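Local coordinates for Baccell_00875 (Bacteroides cellulosilyticus DSM 14838, PDB 5NO8), which probably cleaves, by beta-elimination, the linkage between capping L-rhamnose and D-glucuronic acid on complex arabinogalactan proteins, at residues A[640-645]-A[689-694]; A[340-345]-A[682-687]; A[495-500]-A[622-627]. All coordinates share one frame; numbering follows the deposited sequence.

Contacts 1 and 2 share helix 682-692, the last helix of the chain, and lie about 9 Å apart between centres. They touch where V642 CG2 packs 3.6 Å from Y687 CD2 and N645 CB lies 4.0 Å from A683 CB. Contact 3, about 13 Å from contact 1, centre to centre, reaches it through helix 615-629: the Y623 OH sits 3.5 Å from G693 CA, and L689 CD2 is 3.7 Å from the Y624 OH. Contacts 2 and 3 do not touch, their nearest atoms being about 6 Å apart. Bound glycerol, probably from the crystallisation liquor, lies near a side chain of each contact: N691, Y687 and Y624.

Contact 1 of 3, residues A[640-645]-A[689-694]; sequences NVVRNN and LVNRGL
V642 meets V690 and N691 where helix 632-644 packs beside the C-terminal helix 682-692, two helices of the C-terminal helical domain, whose succession of packed helices is consistent with an alpha/alpha toroid. The interface is small: the nearest CA atoms, those of V642 and V690, stand 7.6 Å apart, and only side chains join across it. L689 comes first on segment 689-694. It turns its side chain to A620, Y623 and Y624 of helix 615-629. V690 is the apolar centre. It and V642 reach toward each other tip to tip, with V690 CG2 3.8 Å from V642 CG1 and V690 CG1 4.0 Å from V642 CG2, so both methyls of each valine are engaged. V690 CG1 lies anti to the backbone N (chi1 165°), which leaves CG2 beside that N and facing V642. A638 and E639 also flank V690, and its carbonyl accepts a hydrogen bond from Q635 NE2. N691 then slides past V642 in the opposite direction, bringing ND2 within 3.6 Å of V642 CG2. This is a van der Waals contact of a methyl with the amide nitrogen, not a hydrogen bond; the polar partner of ND2 is the carbonyl of Y687, one helical turn back. G693 leaves the helix with a positive phi of 66°, a left-handed conformation, and the last helical turn closes with G693 N donating to L689 O at 2.8 Å.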
loop_
_atom_site.group_PDB
_atom_site.type_symbol
_atom_site.label_atom_id
_atom_site.label_comp_id
_atom_site.label_asym_id
_atom_site.label_seq_id
_atom_site.Cartn_x
_atom_site.Cartn_y
_atom_site.Cartn_z
ATOM N N ASN A 640 13.224 1.608 6.299
ATOM C CA ASN A 640 12.117 2.548 6.158
ATOM C C ASN A 640 10.794 1.822 5.901
ATOM O O ASN A 640 9.771 2.129 6.551
ATOM C CB ASN A 640 12.423 3.535 5.039
ATOM C CG ASN A 640 11.320 4.545 4.852
ATOM O OD1 ASN A 640 10.887 5.167 5.809
ATOM N ND2 ASN A 640 10.834 4.676 3.622
ATOM N N VAL A 641 10.803 0.870 4.975
ATOM C CA VAL A 641 9.576 0.124 4.664
ATOM C C VAL A 641 8.991 -0.569 5.908
ATOM O O VAL A 641 7.812 -0.430 6.230
ATOM C CB VAL A 641 9.796 -0.952 3.561
ATOM C CG1 VAL A 641 8.545 -1.794 3.398
ATOM C CG2 VAL A 641 10.180 -0.311 2.252
ATOM N N VAL A 642 9.821 -1.331 6.612
ATOM C CA VAL A 642 9.336 -2.109 7.743
ATOM C C VAL A 642 8.999 -1.218 8.941
ATOM O O VAL A 642 8.044 -1.511 9.655
ATOM C CB VAL A 642 10.264 -3.306 8.083
ATOM C CG1 VAL A 642 10.393 -4.211 6.849
ATOM C CG2 VAL A 642 11.642 -2.864 8.606
ATOM N N ARG A 643 9.740 -0.129 9.125
ATOM C CA ARG A 643 9.465 0.860 10.172
ATOM C C ARG A 643 8.064 1.468 10.005
ATOM O O ARG A 643 7.295 1.614 10.969
ATOM C CB ARG A 643 10.537 1.948 10.118
ATOM C CG ARG A 643 10.294 3.109 11.007
ATOM C CD ARG A 643 11.586 3.865 11.247
ATOM N NE ARG A 643 12.066 4.428 9.997
ATOM C CZ ARG A 643 13.257 4.247 9.435
ATOM N NH1 ARG A 643 14.204 3.521 10.012
ATOM N NH2 ARG A 643 13.540 4.873 8.304
ATOM N N ASN A 644 7.699 1.744 8.757
ATOM C CA ASN A 644 6.427 2.409 8.502
ATOM C C ASN A 644 5.234 1.498 8.771
ATOM O O ASN A 644 4.139 1.988 9.049
ATOM C CB ASN A 644 6.420 3.010 7.098
ATOM C CG ASN A 644 7.364 4.178 6.971
ATOM O OD1 ASN A 644 7.813 4.742 7.976
ATOM N ND2 ASN A 644 7.722 4.525 5.744
ATOM N N ASN A 645 5.442 0.180 8.727
ATOM C CA ASN A 645 4.407 -0.746 9.079
ATOM C C ASN A 645 4.205 -0.902 10.585
ATOM O O ASN A 645 3.276 -1.559 11.024
ATOM C CB ASN A 645 4.632 -2.095 8.409
ATOM C CG ASN A 645 4.189 -2.122 6.977
ATOM O OD1 ASN A 645 3.163 -2.734 6.671
ATOM N ND2 ASN A 645 4.964 -1.508 6.088
ATOM N N LEU A 689 13.522 -9.696 10.179
ATOM C CA LEU A 689 14.432 -10.065 9.092
ATOM C C LEU A 689 15.340 -8.920 8.686
ATOM O O LEU A 689 16.575 -9.027 8.673
ATOM C CB LEU A 689 13.639 -10.556 7.869
ATOM C CG LEU A 689 14.534 -10.918 6.668
ATOM C CD1 LEU A 689 15.276 -12.222 6.993
ATOM C CD2 LEU A 689 13.687 -11.064 5.431
ATOM N N VAL A 690 14.726 -7.779 8.372
ATOM C CA VAL A 690 15.436 -6.642 7.863
ATOM C C VAL A 690 16.434 -6.093 8.870
ATOM O O VAL A 690 17.540 -5.725 8.479
ATOM C CB VAL A 690 14.456 -5.525 7.446
ATOM C CG1 VAL A 690 15.145 -4.187 7.248
ATOM C CG2 VAL A 690 13.717 -5.954 6.191
ATOM N N ASN A 691 16.030 -6.029 10.140
ATOM C CA ASN A 691 16.840 -5.360 11.155
ATOM C C ASN A 691 17.817 -6.276 11.876
ATOM O O ASN A 691 18.814 -5.789 12.392
ATOM C CB ASN A 691 15.959 -4.609 12.130
ATOM C CG ASN A 691 15.456 -3.330 11.517
ATOM O OD1 ASN A 691 16.256 -2.419 11.264
ATOM N ND2 ASN A 691 14.174 -3.290 11.156
ATOM N N ARG A 692 17.504 -7.562 11.936
ATOM C CA ARG A 692 18.323 -8.510 12.700
ATOM C C ARG A 692 18.721 -9.759 11.954
ATOM O O ARG A 692 19.407 -10.606 12.538
ATOM C CB ARG A 692 17.587 -8.873 13.977
ATOM C CG ARG A 692 17.574 -7.704 14.924
ATOM C CD ARG A 692 17.060 -8.052 16.272
ATOM N NE ARG A 692 16.895 -6.821 17.014
ATOM C CZ ARG A 692 17.872 -6.152 17.632
ATOM N NH1 ARG A 692 19.114 -6.594 17.668
ATOM N NH2 ARG A 692 17.583 -5.030 18.246
ATOM N N GLY A 693 18.330 -9.884 10.685
ATOM C CA GLY A 693 18.664 -11.075 9.892
ATOM C C GLY A 693 18.021 -12.362 10.363
ATOM O O GLY A 693 18.514 -13.442 10.048
ATOM N N LEU A 694 16.940 -12.280 11.129
ATOM C CA LEU A 694 16.282 -13.481 11.653
ATOM C C LEU A 694 15.175 -13.986 10.735
ATOM O O LEU A 694 14.456 -13.153 10.160
ATOM C CB LEU A 694 15.706 -13.202 13.033
ATOM C CG LEU A 694 16.756 -13.013 14.122
ATOM C CD1 LEU A 694 16.025 -12.659 15.403
ATOM C CD2 LEU A 694 17.594 -14.277 14.301
#

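Contact 2 of 3, residues A[340-345]-A[682-687]; sequences DLIRKR and WALVYY
I342 and L684 pass alongside each other in opposite directions, with I342 CG1 4.1 Å from L684 CD2, and their CA atoms, 7.6 Å apart, are the nearest pair. The outer methyl of I342 goes on to the ring of Y687: CD1 lies 3.9 Å from Y687 CD1 and equally far from CE1, meeting that side of the ring obliquely. An extended I342 chain (chi2 177°) gives it this reach. L684 spends its other methyl on R345, whose CG is 3.9 Å from L684 CD1. The bend of R345 at chi2 (56°) then turns the rest of the chain away from the leucine, and its polar end is held by a salt bridge from NE to D681 and by NH1 bonds to G653 O and Q353. Further out, L401, L646 and F649 enclose L684, Q405 touches I342, and the Y687 OH bonds to glycerol. The axes of segments 340-345 and 682-687 approach to 11.9 Å, their directions 136° apart: an oblique crossing, nearer antiparallel than parallel, bridged by side chains. It joins helix 338-352, the first after the strand-rich part, to the C-terminal helix 682-692, in a helical domain that is probably an alpha/alpha toroid.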
loop_
_atom_site.group_PDB
_atom_site.type_symbol
_atom_site.label_atom_id
_atom_site.label_comp_id
_atom_site.label_asym_id
_atom_site.label_seq_id
_atom_site.Cartn_x
_atom_site.Cartn_y
_atom_site.Cartn_z
ATOM N N ASP A 340 9.921 -2.327 22.924
ATOM C CA ASP A 340 8.781 -2.533 23.815
ATOM C C ASP A 340 7.497 -2.767 23.004
ATOM O O ASP A 340 6.620 -3.512 23.451
ATOM C CB ASP A 340 8.523 -1.327 24.746
ATOM C CG ASP A 340 9.567 -1.165 25.853
ATOM O OD1 ASP A 340 10.390 -2.084 26.079
ATOM O OD2 ASP A 340 9.554 -0.085 26.516
ATOM N N LEU A 341 7.367 -2.084 21.863
ATOM C CA LEU A 341 6.191 -2.282 20.994
ATOM C C LEU A 341 6.080 -3.763 20.592
ATOM O O LEU A 341 5.022 -4.358 20.707
ATOM C CB LEU A 341 6.246 -1.389 19.745
ATOM C CG LEU A 341 4.951 -1.290 18.924
ATOM C CD1 LEU A 341 3.812 -0.695 19.760
ATOM C CD2 LEU A 341 5.137 -0.435 17.674
ATOM N N ILE A 342 7.199 -4.335 20.162
ATOM C CA ILE A 342 7.241 -5.713 19.706
ATOM C C ILE A 342 7.011 -6.671 20.877
ATOM O O ILE A 342 6.270 -7.618 20.743
ATOM C CB ILE A 342 8.545 -6.019 18.965
ATOM C CG1 ILE A 342 8.641 -5.146 17.703
ATOM C CG2 ILE A 342 8.651 -7.507 18.640
ATOM C CD1 ILE A 342 9.931 -5.330 16.941
ATOM N N ARG A 343 7.637 -6.396 22.025
ATOM C CA ARG A 343 7.451 -7.194 23.223
ATOM C C ARG A 343 5.994 -7.224 23.626
ATOM O O ARG A 343 5.458 -8.290 23.904
ATOM C CB ARG A 343 8.261 -6.618 24.387
ATOM C CG ARG A 343 8.131 -7.438 25.659
ATOM C CD ARG A 343 8.491 -6.633 26.865
ATOM N NE ARG A 343 7.292 -6.016 27.401
ATOM C CZ ARG A 343 7.130 -4.732 27.673
ATOM N NH1 ARG A 343 8.098 -3.824 27.470
ATOM N NH2 ARG A 343 5.964 -4.353 28.163
ATOM N N LYS A 344 5.342 -6.063 23.608
ATOM C CA LYS A 344 3.948 -5.999 24.001
ATOM C C LYS A 344 3.067 -6.777 23.019
ATOM O O LYS A 344 2.130 -7.431 23.439
ATOM C CB LYS A 344 3.484 -4.560 24.130
ATOM C CG LYS A 344 4.063 -3.903 25.393
ATOM C CD LYS A 344 3.494 -2.533 25.650
ATOM C CE LYS A 344 4.044 -1.485 24.707
ATOM N NZ LYS A 344 3.675 -0.134 25.238
ATOM N N ARG A 345 3.371 -6.689 21.737
ATOM C CA ARG A 345 2.585 -7.405 20.734
ATOM C C ARG A 345 2.709 -8.924 20.923
ATOM O O ARG A 345 1.725 -9.646 20.909
ATOM C CB ARG A 345 3.022 -7.039 19.313
ATOM C CG ARG A 345 2.303 -7.814 18.208
ATOM C CD ARG A 345 0.808 -7.635 18.339
ATOM N NE ARG A 345 0.051 -8.498 17.451
ATOM C CZ ARG A 345 -1.187 -8.886 17.690
ATOM N NH1 ARG A 345 -1.880 -8.473 18.761
ATOM N NH2 ARG A 345 -1.750 -9.713 16.829
ATOM N N TRP A 682 2.948 -10.803 10.239
ATOM C CA TRP A 682 4.007 -10.861 9.234
ATOM C C TRP A 682 4.832 -9.571 9.079
ATOM O O TRP A 682 6.000 -9.617 8.719
ATOM C CB TRP A 682 3.453 -11.269 7.841
ATOM C CG TRP A 682 3.003 -12.676 7.771
ATOM C CD1 TRP A 682 1.728 -13.121 7.735
ATOM C CD2 TRP A 682 3.839 -13.843 7.734
ATOM N NE1 TRP A 682 1.699 -14.497 7.669
ATOM C CE2 TRP A 682 2.983 -14.965 7.684
ATOM C CE3 TRP A 682 5.218 -14.045 7.778
ATOM C CZ2 TRP A 682 3.471 -16.289 7.662
ATOM C CZ3 TRP A 682 5.710 -15.370 7.763
ATOM C CH2 TRP A 682 4.819 -16.466 7.679
ATOM N N ALA A 683 4.230 -8.403 9.317
ATOM C CA ALA A 683 5.021 -7.187 9.223
ATOM C C ALA A 683 6.180 -7.206 10.215
ATOM O O ALA A 683 7.256 -6.719 9.893
ATOM C CB ALA A 683 4.157 -5.950 9.396
ATOM N N LEU A 684 5.968 -7.773 11.394
ATOM C CA LEU A 684 7.037 -7.848 12.397
ATOM C C LEU A 684 8.009 -8.990 12.088
ATOM O O LEU A 684 9.196 -8.887 12.352
ATOM C CB LEU A 684 6.460 -7.956 13.796
ATOM C CG LEU A 684 5.703 -6.726 14.297
ATOM C CD1 LEU A 684 5.176 -7.003 15.702
ATOM C CD2 LEU A 684 6.558 -5.471 14.238
ATOM N N VAL A 685 7.508 -10.059 11.478
ATOM C CA VAL A 685 8.407 -11.086 10.942
ATOM C C VAL A 685 9.426 -10.472 9.997
ATOM O O VAL A 685 10.628 -10.748 10.081
ATOM C CB VAL A 685 7.616 -12.218 10.233
ATOM C CG1 VAL A 685 8.559 -13.180 9.495
ATOM C CG2 VAL A 685 6.720 -12.964 11.205
ATOM N N TYR A 686 8.967 -9.607 9.091
ATOM C CA TYR A 686 9.859 -8.980 8.157
ATOM C C TYR A 686 10.665 -7.828 8.753
ATOM O O TYR A 686 11.807 -7.573 8.325
ATOM C CB TYR A 686 9.104 -8.608 6.882
ATOM C CG TYR A 686 8.850 -9.846 6.051
ATOM C CD1 TYR A 686 9.906 -10.522 5.455
ATOM C CD2 TYR A 686 7.596 -10.394 5.962
ATOM C CE1 TYR A 686 9.694 -11.672 4.706
ATOM C CE2 TYR A 686 7.366 -11.547 5.217
ATOM C CZ TYR A 686 8.420 -12.167 4.585
ATOM O OH TYR A 686 8.186 -13.293 3.849
ATOM N N TYR A 687 10.105 -7.166 9.766
ATOM C CA TYR A 687 10.840 -6.159 10.516
ATOM C C TYR A 687 12.101 -6.804 11.123
ATOM O O TYR A 687 13.184 -6.248 11.036
ATOM C CB TYR A 687 9.979 -5.558 11.621
ATOM C CG TYR A 687 10.689 -4.493 12.381
ATOM C CD1 TYR A 687 11.536 -4.810 13.431
ATOM C CD2 TYR A 687 10.568 -3.152 12.011
ATOM C CE1 TYR A 687 12.223 -3.814 14.119
ATOM C CE2 TYR A 687 11.258 -2.175 12.681
ATOM C CZ TYR A 687 12.080 -2.518 13.735
ATOM O OH TYR A 687 12.778 -1.506 14.375
#

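Contact 3 of 3, residues A[495-500]-A[622-627]; sequences PVRLGL and YYYYAL
R497 reaches across to Y624 and L627, bridging two helices whose nearest CA atoms, those of R497 and Y624, are still 10.6 Å apart. P495 stands before it at the N-cap of helix 496-505, and its carbonyl receives the first-turn bond from G499 N at 2.8 Å. V496 points the same general way as R497 but is taken up by F551 and Q554 of helix 542-559, which also supplies a wall for R497 and Y624. R497 itself carries the contact. Its CD lies 4.1 Å from Y624 CE1, and the two side chains run past each other in opposite directions, the guanidinium and ring planes 61° apart, so they are not stacked. A bend at chi3 (81°) swings the guanidinium toward L627, whose CD1 sits 3.9 Å from R497 NH1, near the guanidinium plane and at its edge. The helices bridged here belong to the C-terminal helical domain, probably an alpha/alpha toroid, and helix 542-559 contributes E558, which forms a salt bridge with R497 NE and probably offsets its charge. NH1 also makes a weak 3.0 Å bond to a water, which lies 3.0 Å from the Y623 OH. That water gives R497 an indirect link to a tyrosine whose CD2 lies 3.8 Å above one face of the Y624 ring, offset toward its rim. Past R497, L500 N continues the helix by donating to V496 O at 3.1 Å.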
loop_
_atom_site.group_PDB
_atom_site.type_symbol
_atom_site.label_atom_id
_atom_site.label_comp_id
_atom_site.label_asym_id
_atom_site.label_seq_id
_atom_site.Cartn_x
_atom_site.Cartn_y
_atom_site.Cartn_z
ATOM N N PRO A 495 10.844 -20.162 1.889
ATOM C CA PRO A 495 11.983 -20.075 2.815
ATOM C C PRO A 495 13.301 -20.689 2.279
ATOM O O PRO A 495 13.778 -21.707 2.798
ATOM C CB PRO A 495 11.460 -20.807 4.056
ATOM C CG PRO A 495 10.528 -21.827 3.505
ATOM C CD PRO A 495 9.868 -21.185 2.323
ATOM N N VAL A 496 13.885 -20.056 1.268
ATOM C CA VAL A 496 15.069 -20.588 0.587
ATOM C C VAL A 496 16.306 -20.651 1.495
ATOM O O VAL A 496 16.875 -21.717 1.721
ATOM C CB VAL A 496 15.383 -19.787 -0.698
ATOM C CG1 VAL A 496 16.692 -20.223 -1.345
ATOM C CG2 VAL A 496 14.235 -19.902 -1.691
ATOM N N ARG A 497 16.731 -19.500 1.999
ATOM C CA ARG A 497 17.895 -19.436 2.871
ATOM C C ARG A 497 17.677 -20.201 4.164
ATOM O O ARG A 497 18.579 -20.919 4.618
ATOM C CB ARG A 497 18.253 -18.002 3.220
ATOM C CG ARG A 497 18.643 -17.163 2.038
ATOM C CD ARG A 497 19.530 -16.008 2.462
ATOM N NE ARG A 497 20.916 -16.440 2.636
ATOM C CZ ARG A 497 21.919 -15.648 3.005
ATOM N NH1 ARG A 497 21.717 -14.361 3.284
ATOM N NH2 ARG A 497 23.137 -16.155 3.114
ATOM N N LEU A 498 16.492 -20.039 4.744
ATOM C CA LEU A 498 16.164 -20.669 6.018
ATOM C C LEU A 498 16.141 -22.203 5.874
ATOM O O LEU A 498 16.735 -22.916 6.675
ATOM C CB LEU A 498 14.811 -20.178 6.506
ATOM C CG LEU A 498 14.236 -20.822 7.759
ATOM C CD1 LEU A 498 15.145 -20.627 8.967
ATOM C CD2 LEU A 498 12.861 -20.255 8.011
ATOM N N GLY A 499 15.437 -22.691 4.865
ATOM C CA GLY A 499 15.331 -24.131 4.634
ATOM C C GLY A 499 16.681 -24.781 4.360
ATOM O O GLY A 499 17.028 -25.789 4.992
ATOM N N LEU A 500 17.436 -24.231 3.433
ATOM C CA LEU A 500 18.770 -24.770 3.121
ATOM C C LEU A 500 19.766 -24.667 4.275
ATOM O O LEU A 500 20.558 -25.597 4.484
ATOM C CB LEU A 500 19.370 -24.102 1.889
ATOM C CG LEU A 500 18.646 -24.365 0.566
ATOM C CD1 LEU A 500 19.375 -23.627 -0.532
ATOM C CD2 LEU A 500 18.558 -25.855 0.266
ATOM N N TYR A 622 14.419 -5.487 -0.597
ATOM C CA TYR A 622 15.454 -4.476 -0.528
ATOM C C TYR A 622 16.610 -4.932 0.359
ATOM O O TYR A 622 17.765 -4.679 0.027
ATOM C CB TYR A 622 14.915 -3.149 0.012
ATOM C CG TYR A 622 13.955 -2.405 -0.876
ATOM C CD1 TYR A 622 13.772 -2.755 -2.229
ATOM C CD2 TYR A 622 13.225 -1.329 -0.376
ATOM C CE1 TYR A 622 12.909 -2.036 -3.036
ATOM C CE2 TYR A 622 12.356 -0.621 -1.189
ATOM C CZ TYR A 622 12.222 -0.969 -2.515
ATOM O OH TYR A 622 11.332 -0.288 -3.321
ATOM N N TYR A 623 16.274 -5.597 1.463
ATOM C CA TYR A 623 17.268 -6.212 2.371
ATOM C C TYR A 623 18.134 -7.250 1.632
ATOM O O TYR A 623 19.381 -7.187 1.670
ATOM C CB TYR A 623 16.547 -6.811 3.581
ATOM C CG TYR A 623 17.301 -7.862 4.353
ATOM C CD1 TYR A 623 18.249 -7.506 5.317
ATOM C CD2 TYR A 623 17.033 -9.209 4.157
ATOM C CE1 TYR A 623 18.935 -8.485 6.038
ATOM C CE2 TYR A 623 17.700 -10.185 4.857
ATOM C CZ TYR A 623 18.653 -9.821 5.779
ATOM O OH TYR A 623 19.298 -10.823 6.458
ATOM N N TYR A 624 17.484 -8.160 0.923
ATOM C CA TYR A 624 18.236 -9.172 0.162
ATOM C C TYR A 624 19.032 -8.542 -0.974
ATOM O O TYR A 624 20.161 -8.960 -1.246
ATOM C CB TYR A 624 17.331 -10.262 -0.395
ATOM C CG TYR A 624 16.709 -11.189 0.614
ATOM C CD1 TYR A 624 17.496 -11.942 1.477
ATOM C CD2 TYR A 624 15.333 -11.347 0.689
ATOM C CE1 TYR A 624 16.938 -12.799 2.394
ATOM C CE2 TYR A 624 14.765 -12.209 1.595
ATOM C CZ TYR A 624 15.584 -12.929 2.459
ATOM O OH TYR A 624 15.028 -13.779 3.353
ATOM N N TYR A 625 18.458 -7.551 -1.655
ATOM C CA TYR A 625 19.140 -6.893 -2.753
ATOM C C TYR A 625 20.435 -6.207 -2.255
ATOM O O TYR A 625 21.456 -6.235 -2.952
ATOM C CB TYR A 625 18.206 -5.897 -3.438
ATOM C CG TYR A 625 18.831 -5.182 -4.588
ATOM C CD1 TYR A 625 18.880 -5.765 -5.846
ATOM C CD2 TYR A 625 19.406 -3.937 -4.421
ATOM C CE1 TYR A 625 19.472 -5.102 -6.915
ATOM C CE2 TYR A 625 20.010 -3.270 -5.479
ATOM C CZ TYR A 625 20.030 -3.855 -6.730
ATOM O OH TYR A 625 20.631 -3.191 -7.780
ATOM N N ALA A 626 20.391 -5.584 -1.064
ATOM C CA ALA A 626 21.583 -4.990 -0.471
ATOM C C ALA A 626 22.659 -6.050 -0.151
ATOM O O ALA A 626 23.851 -5.775 -0.321
ATOM C CB ALA A 626 21.249 -4.184 0.773
ATOM N N LEU A 627 22.239 -7.225 0.304
ATOM C CA LEU A 627 23.172 -8.345 0.520
ATOM C C LEU A 627 23.801 -8.838 -0.792
ATOM O O LEU A 627 24.969 -9.209 -0.821
ATOM C CB LEU A 627 22.463 -9.508 1.208
ATOM C CG LEU A 627 22.020 -9.299 2.661
ATOM C CD1 LEU A 627 21.283 -10.508 3.184
ATOM C CD2 LEU A 627 23.218 -8.987 3.540
HETATM O O HOH W 1 19.452 -13.495 5.098
#